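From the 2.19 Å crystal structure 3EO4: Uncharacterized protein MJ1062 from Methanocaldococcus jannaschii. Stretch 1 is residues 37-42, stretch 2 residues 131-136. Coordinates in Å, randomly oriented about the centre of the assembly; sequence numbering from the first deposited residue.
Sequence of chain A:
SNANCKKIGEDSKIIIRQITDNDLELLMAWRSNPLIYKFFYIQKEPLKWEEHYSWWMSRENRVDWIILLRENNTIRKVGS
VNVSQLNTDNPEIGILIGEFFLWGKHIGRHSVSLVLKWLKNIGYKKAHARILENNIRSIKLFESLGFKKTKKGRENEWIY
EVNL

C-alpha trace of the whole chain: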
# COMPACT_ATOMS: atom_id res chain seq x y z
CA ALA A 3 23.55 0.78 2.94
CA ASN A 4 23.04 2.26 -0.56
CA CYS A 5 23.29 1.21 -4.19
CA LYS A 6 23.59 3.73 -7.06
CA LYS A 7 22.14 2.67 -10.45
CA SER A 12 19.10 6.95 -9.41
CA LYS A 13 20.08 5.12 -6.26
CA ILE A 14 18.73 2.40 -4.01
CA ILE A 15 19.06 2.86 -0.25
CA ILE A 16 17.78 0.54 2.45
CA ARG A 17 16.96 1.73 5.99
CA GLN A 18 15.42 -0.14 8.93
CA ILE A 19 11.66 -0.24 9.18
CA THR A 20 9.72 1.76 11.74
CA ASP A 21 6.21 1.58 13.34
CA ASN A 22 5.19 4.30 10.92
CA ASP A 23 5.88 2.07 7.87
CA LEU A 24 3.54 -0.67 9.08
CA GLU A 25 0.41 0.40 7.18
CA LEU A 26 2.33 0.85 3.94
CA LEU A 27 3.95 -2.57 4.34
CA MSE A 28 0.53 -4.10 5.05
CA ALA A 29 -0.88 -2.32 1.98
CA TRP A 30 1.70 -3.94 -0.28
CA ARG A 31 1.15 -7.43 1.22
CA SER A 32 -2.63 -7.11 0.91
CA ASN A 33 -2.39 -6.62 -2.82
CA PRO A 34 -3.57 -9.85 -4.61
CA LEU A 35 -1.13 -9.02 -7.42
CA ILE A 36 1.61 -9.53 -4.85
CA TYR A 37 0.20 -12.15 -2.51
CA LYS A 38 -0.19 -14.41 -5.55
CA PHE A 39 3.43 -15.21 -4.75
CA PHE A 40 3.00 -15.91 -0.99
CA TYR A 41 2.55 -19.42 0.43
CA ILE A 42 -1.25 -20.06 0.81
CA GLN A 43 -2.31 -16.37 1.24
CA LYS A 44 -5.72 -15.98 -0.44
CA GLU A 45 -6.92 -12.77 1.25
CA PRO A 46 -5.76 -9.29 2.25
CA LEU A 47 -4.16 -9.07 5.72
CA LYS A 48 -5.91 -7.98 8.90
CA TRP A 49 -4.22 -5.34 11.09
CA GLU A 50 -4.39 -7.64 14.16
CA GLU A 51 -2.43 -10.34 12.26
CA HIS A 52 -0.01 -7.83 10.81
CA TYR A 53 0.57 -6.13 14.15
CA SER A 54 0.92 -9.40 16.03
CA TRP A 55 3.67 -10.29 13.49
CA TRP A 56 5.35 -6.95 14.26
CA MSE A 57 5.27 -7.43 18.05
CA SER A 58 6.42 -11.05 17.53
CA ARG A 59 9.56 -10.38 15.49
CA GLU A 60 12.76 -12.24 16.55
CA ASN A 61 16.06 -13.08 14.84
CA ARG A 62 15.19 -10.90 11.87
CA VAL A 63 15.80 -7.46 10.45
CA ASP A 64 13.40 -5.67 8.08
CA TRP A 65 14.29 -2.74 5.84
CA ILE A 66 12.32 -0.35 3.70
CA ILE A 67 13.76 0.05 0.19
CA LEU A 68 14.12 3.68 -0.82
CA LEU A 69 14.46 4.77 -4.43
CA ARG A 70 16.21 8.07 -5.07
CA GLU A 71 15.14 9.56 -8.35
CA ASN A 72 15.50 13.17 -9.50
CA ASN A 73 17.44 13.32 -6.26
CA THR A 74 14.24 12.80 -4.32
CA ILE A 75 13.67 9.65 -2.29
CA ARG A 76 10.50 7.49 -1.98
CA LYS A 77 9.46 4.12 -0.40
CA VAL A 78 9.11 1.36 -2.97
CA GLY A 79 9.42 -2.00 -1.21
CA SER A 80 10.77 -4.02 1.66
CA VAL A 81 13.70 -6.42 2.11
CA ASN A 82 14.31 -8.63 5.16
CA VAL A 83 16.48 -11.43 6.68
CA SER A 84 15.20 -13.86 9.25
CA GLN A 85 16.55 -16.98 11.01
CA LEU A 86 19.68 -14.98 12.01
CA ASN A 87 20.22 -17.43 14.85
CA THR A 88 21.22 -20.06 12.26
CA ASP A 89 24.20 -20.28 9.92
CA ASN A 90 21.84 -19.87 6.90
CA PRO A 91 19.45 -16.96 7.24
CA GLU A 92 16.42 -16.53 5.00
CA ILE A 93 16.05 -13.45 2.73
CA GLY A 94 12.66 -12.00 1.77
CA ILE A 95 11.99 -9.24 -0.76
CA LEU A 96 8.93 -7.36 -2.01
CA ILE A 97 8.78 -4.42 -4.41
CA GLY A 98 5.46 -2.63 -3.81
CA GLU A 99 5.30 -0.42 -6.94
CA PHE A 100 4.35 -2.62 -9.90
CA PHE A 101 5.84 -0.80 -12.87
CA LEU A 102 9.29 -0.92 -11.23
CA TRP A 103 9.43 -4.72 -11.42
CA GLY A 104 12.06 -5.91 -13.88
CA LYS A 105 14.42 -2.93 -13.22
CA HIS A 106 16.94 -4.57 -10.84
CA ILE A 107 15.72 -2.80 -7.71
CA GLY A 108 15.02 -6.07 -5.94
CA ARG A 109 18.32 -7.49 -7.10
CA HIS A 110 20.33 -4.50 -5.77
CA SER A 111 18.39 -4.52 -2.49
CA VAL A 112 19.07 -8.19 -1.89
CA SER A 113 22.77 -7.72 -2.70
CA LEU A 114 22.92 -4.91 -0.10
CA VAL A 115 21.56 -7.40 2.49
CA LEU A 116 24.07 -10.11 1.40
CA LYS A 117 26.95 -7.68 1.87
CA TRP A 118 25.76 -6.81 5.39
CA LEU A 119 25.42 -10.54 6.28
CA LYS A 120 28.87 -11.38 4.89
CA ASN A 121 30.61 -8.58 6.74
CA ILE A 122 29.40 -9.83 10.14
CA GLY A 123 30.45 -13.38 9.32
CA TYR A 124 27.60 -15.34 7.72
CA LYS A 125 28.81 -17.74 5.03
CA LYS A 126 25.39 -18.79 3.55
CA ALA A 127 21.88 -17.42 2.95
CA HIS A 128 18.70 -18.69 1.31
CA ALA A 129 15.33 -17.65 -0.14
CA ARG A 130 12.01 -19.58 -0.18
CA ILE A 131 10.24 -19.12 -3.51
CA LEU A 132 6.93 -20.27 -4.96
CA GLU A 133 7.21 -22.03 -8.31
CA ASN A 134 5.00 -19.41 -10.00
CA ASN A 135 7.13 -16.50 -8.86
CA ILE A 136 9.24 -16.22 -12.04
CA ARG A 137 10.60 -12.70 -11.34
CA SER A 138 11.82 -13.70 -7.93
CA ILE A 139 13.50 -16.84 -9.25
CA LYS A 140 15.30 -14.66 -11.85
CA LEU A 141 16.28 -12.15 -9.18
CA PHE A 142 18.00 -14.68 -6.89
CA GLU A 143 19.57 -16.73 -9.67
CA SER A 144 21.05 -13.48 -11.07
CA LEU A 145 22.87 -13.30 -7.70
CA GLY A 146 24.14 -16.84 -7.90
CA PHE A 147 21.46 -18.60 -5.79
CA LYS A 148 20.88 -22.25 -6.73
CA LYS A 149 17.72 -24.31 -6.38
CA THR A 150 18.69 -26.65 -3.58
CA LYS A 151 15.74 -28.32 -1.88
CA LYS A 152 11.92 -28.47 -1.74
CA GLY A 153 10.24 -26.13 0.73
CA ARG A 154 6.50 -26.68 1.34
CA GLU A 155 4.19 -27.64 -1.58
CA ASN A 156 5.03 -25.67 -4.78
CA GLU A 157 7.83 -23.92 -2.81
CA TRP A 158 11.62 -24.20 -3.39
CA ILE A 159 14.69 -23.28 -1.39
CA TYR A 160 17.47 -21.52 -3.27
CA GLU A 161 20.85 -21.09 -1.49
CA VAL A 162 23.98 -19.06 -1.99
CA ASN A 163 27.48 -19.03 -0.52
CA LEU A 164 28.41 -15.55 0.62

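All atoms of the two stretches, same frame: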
# COMPACT_ATOMS: atom_id res chain seq x y z
N TYR A 37 0.31 -11.01 -3.38
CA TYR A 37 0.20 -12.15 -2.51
C TYR A 37 -0.10 -13.45 -3.26
O TYR A 37 -0.16 -14.53 -2.66
CB TYR A 37 -0.69 -11.88 -1.28
CG TYR A 37 -2.19 -11.67 -1.49
CD1 TYR A 37 -2.79 -10.45 -1.17
CD2 TYR A 37 -3.01 -12.71 -1.92
CE1 TYR A 37 -4.19 -10.27 -1.31
CE2 TYR A 37 -4.39 -12.54 -2.07
CZ TYR A 37 -4.97 -11.32 -1.76
OH TYR A 37 -6.34 -11.18 -1.93
N LYS A 38 -0.29 -13.32 -4.57
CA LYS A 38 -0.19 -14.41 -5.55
C LYS A 38 1.05 -15.27 -5.33
O LYS A 38 1.08 -16.44 -5.67
CB LYS A 38 0.12 -13.80 -6.91
CG LYS A 38 -0.92 -13.67 -7.88
CD LYS A 38 -0.21 -13.12 -9.12
CE LYS A 38 0.47 -14.25 -9.90
NZ LYS A 38 -0.31 -14.63 -11.08
N PHE A 39 2.12 -14.61 -4.89
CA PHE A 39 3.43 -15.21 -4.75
C PHE A 39 3.76 -15.67 -3.32
O PHE A 39 4.88 -16.11 -3.06
CB PHE A 39 4.51 -14.25 -5.35
CG PHE A 39 4.25 -13.86 -6.80
CD1 PHE A 39 4.08 -14.82 -7.78
CD2 PHE A 39 4.18 -12.51 -7.18
CE1 PHE A 39 3.83 -14.49 -9.12
CE2 PHE A 39 3.93 -12.14 -8.52
CZ PHE A 39 3.74 -13.17 -9.50
N PHE A 40 2.78 -15.61 -2.41
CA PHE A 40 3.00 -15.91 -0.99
C PHE A 40 2.32 -17.23 -0.65
O PHE A 40 1.15 -17.43 -1.00
CB PHE A 40 2.39 -14.83 -0.09
CG PHE A 40 3.07 -13.49 -0.16
CD1 PHE A 40 2.46 -12.37 0.39
CD2 PHE A 40 4.30 -13.34 -0.79
CE1 PHE A 40 3.05 -11.14 0.34
CE2 PHE A 40 4.91 -12.10 -0.83
CZ PHE A 40 4.29 -11.00 -0.27
N TYR A 41 3.06 -18.12 0.02
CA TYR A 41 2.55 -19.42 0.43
C TYR A 41 1.13 -19.30 1.05
O TYR A 41 0.92 -18.56 2.02
CB TYR A 41 3.55 -20.14 1.36
CG TYR A 41 3.12 -21.54 1.76
CD1 TYR A 41 3.04 -22.56 0.81
CD2 TYR A 41 2.77 -21.83 3.06
CE1 TYR A 41 2.62 -23.82 1.15
CE2 TYR A 41 2.36 -23.12 3.43
CZ TYR A 41 2.29 -24.10 2.45
OH TYR A 41 1.88 -25.37 2.76
N ILE A 42 0.18 -19.98 0.42
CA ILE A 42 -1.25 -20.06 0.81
C ILE A 42 -2.07 -18.77 1.11
O ILE A 42 -3.26 -18.89 1.44
CB ILE A 42 -1.50 -21.09 1.94
CG1 ILE A 42 -1.36 -20.42 3.33
CG2 ILE A 42 -0.71 -22.38 1.71
CD1 ILE A 42 -0.19 -20.82 4.11
N ILE A 131 10.94 -19.69 -2.36
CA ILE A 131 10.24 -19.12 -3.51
C ILE A 131 9.17 -20.06 -4.06
O ILE A 131 9.42 -21.27 -4.27
CB ILE A 131 11.23 -18.68 -4.65
CG1 ILE A 131 12.42 -17.87 -4.10
CG2 ILE A 131 10.51 -17.83 -5.69
CD1 ILE A 131 13.56 -17.64 -5.14
N LEU A 132 7.98 -19.50 -4.29
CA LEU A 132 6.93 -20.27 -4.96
C LEU A 132 7.26 -20.44 -6.45
O LEU A 132 7.79 -19.52 -7.10
CB LEU A 132 5.57 -19.62 -4.82
CG LEU A 132 4.73 -19.64 -3.56
CD1 LEU A 132 3.33 -19.41 -4.01
CD2 LEU A 132 4.81 -20.97 -2.75
N GLU A 133 6.96 -21.63 -6.94
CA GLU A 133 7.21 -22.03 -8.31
C GLU A 133 6.71 -21.02 -9.34
O GLU A 133 7.29 -20.92 -10.41
CB GLU A 133 6.52 -23.35 -8.61
CG GLU A 133 7.17 -24.51 -7.95
CD GLU A 133 6.44 -25.80 -8.22
OE1 GLU A 133 5.19 -25.75 -8.24
OE2 GLU A 133 7.11 -26.85 -8.39
N ASN A 134 5.62 -20.30 -9.02
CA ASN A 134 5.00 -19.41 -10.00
C ASN A 134 5.66 -18.05 -10.01
O ASN A 134 5.44 -17.24 -10.91
CB ASN A 134 3.47 -19.30 -9.79
CG ASN A 134 3.09 -18.64 -8.45
OD1 ASN A 134 3.66 -18.97 -7.42
ND2 ASN A 134 2.14 -17.71 -8.48
N ASN A 135 6.50 -17.79 -9.00
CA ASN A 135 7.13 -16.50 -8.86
C ASN A 135 8.37 -16.39 -9.75
O ASN A 135 9.51 -16.44 -9.25
CB ASN A 135 7.44 -16.21 -7.40
CG ASN A 135 7.73 -14.73 -7.14
OD1 ASN A 135 7.88 -13.95 -8.08
ND2 ASN A 135 7.81 -14.36 -5.86
N ILE A 136 8.15 -16.25 -11.06
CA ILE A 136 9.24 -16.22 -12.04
C ILE A 136 10.23 -15.05 -11.90
O ILE A 136 11.42 -15.22 -12.14
CB ILE A 136 8.78 -16.50 -13.53
CG1 ILE A 136 9.66 -15.77 -14.56
CG2 ILE A 136 7.30 -16.23 -13.77
CD1 ILE A 136 10.85 -16.57 -14.96
O HOH W 1 7.46 -16.43 -3.96

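A single ordered water does much of the joining here. Water 1 donates to Phe39 O at 2.8 Å. It accepts from Leu132 N at 3.1 Å and from Asn135 ND2 at 2.8 Å. One backbone carbonyl is thereby linked to both ends of the turn on the other side.

Each stretch contains a type I beta turn. The first runs from Tyr37 to Phe40 and is closed by Phe40 N to Tyr37 O at 3.1 Å. The second runs from Leu132 to Asn135, where a strand gives way to a loop, and is closed by Asn135 N to Leu132 O at 2.9 Å.

The one direct hydrogen bond between the stretches goes from Asn134 ND2 to Lys38 O. It is long, 3.3 Å, but nearly straight at 173°. Asn134 has chi1 in the p well and its CB points toward stretch 1. Its amide supplies the NH that the carbonyl needs. The Lys38 side chain is exposed; the bond uses only its backbone.

Phe39 is the residue of stretch 1 most covered by the contact. Within this contact its ring meets the side-chain amides of Asn134 and Asn135. Asn135 OD1 sits over one face, and Asn134 ND2 approaches Phe39 CD1 obliquely at 3.6 Å. Phe39 CB comes within 3.3 Å of Asn135 ND2. Asn135 also suits the N-cap position, where its side chain caps a backbone N just past the stretch.

Leu132 and Tyr41 form the apolar pair. The CB of Leu132 points toward stretch 1, and Leu132 CG is 3.6 Å from Phe39 O. Leu132 CD2 lies at the edge of the Tyr41 ring, 4.3 Å from Tyr41 CD1. Ile131, its neighbour in the strand, points away and is buried elsewhere in the structure. Counting both sides, 315 Å² of surface is buried between the stretches.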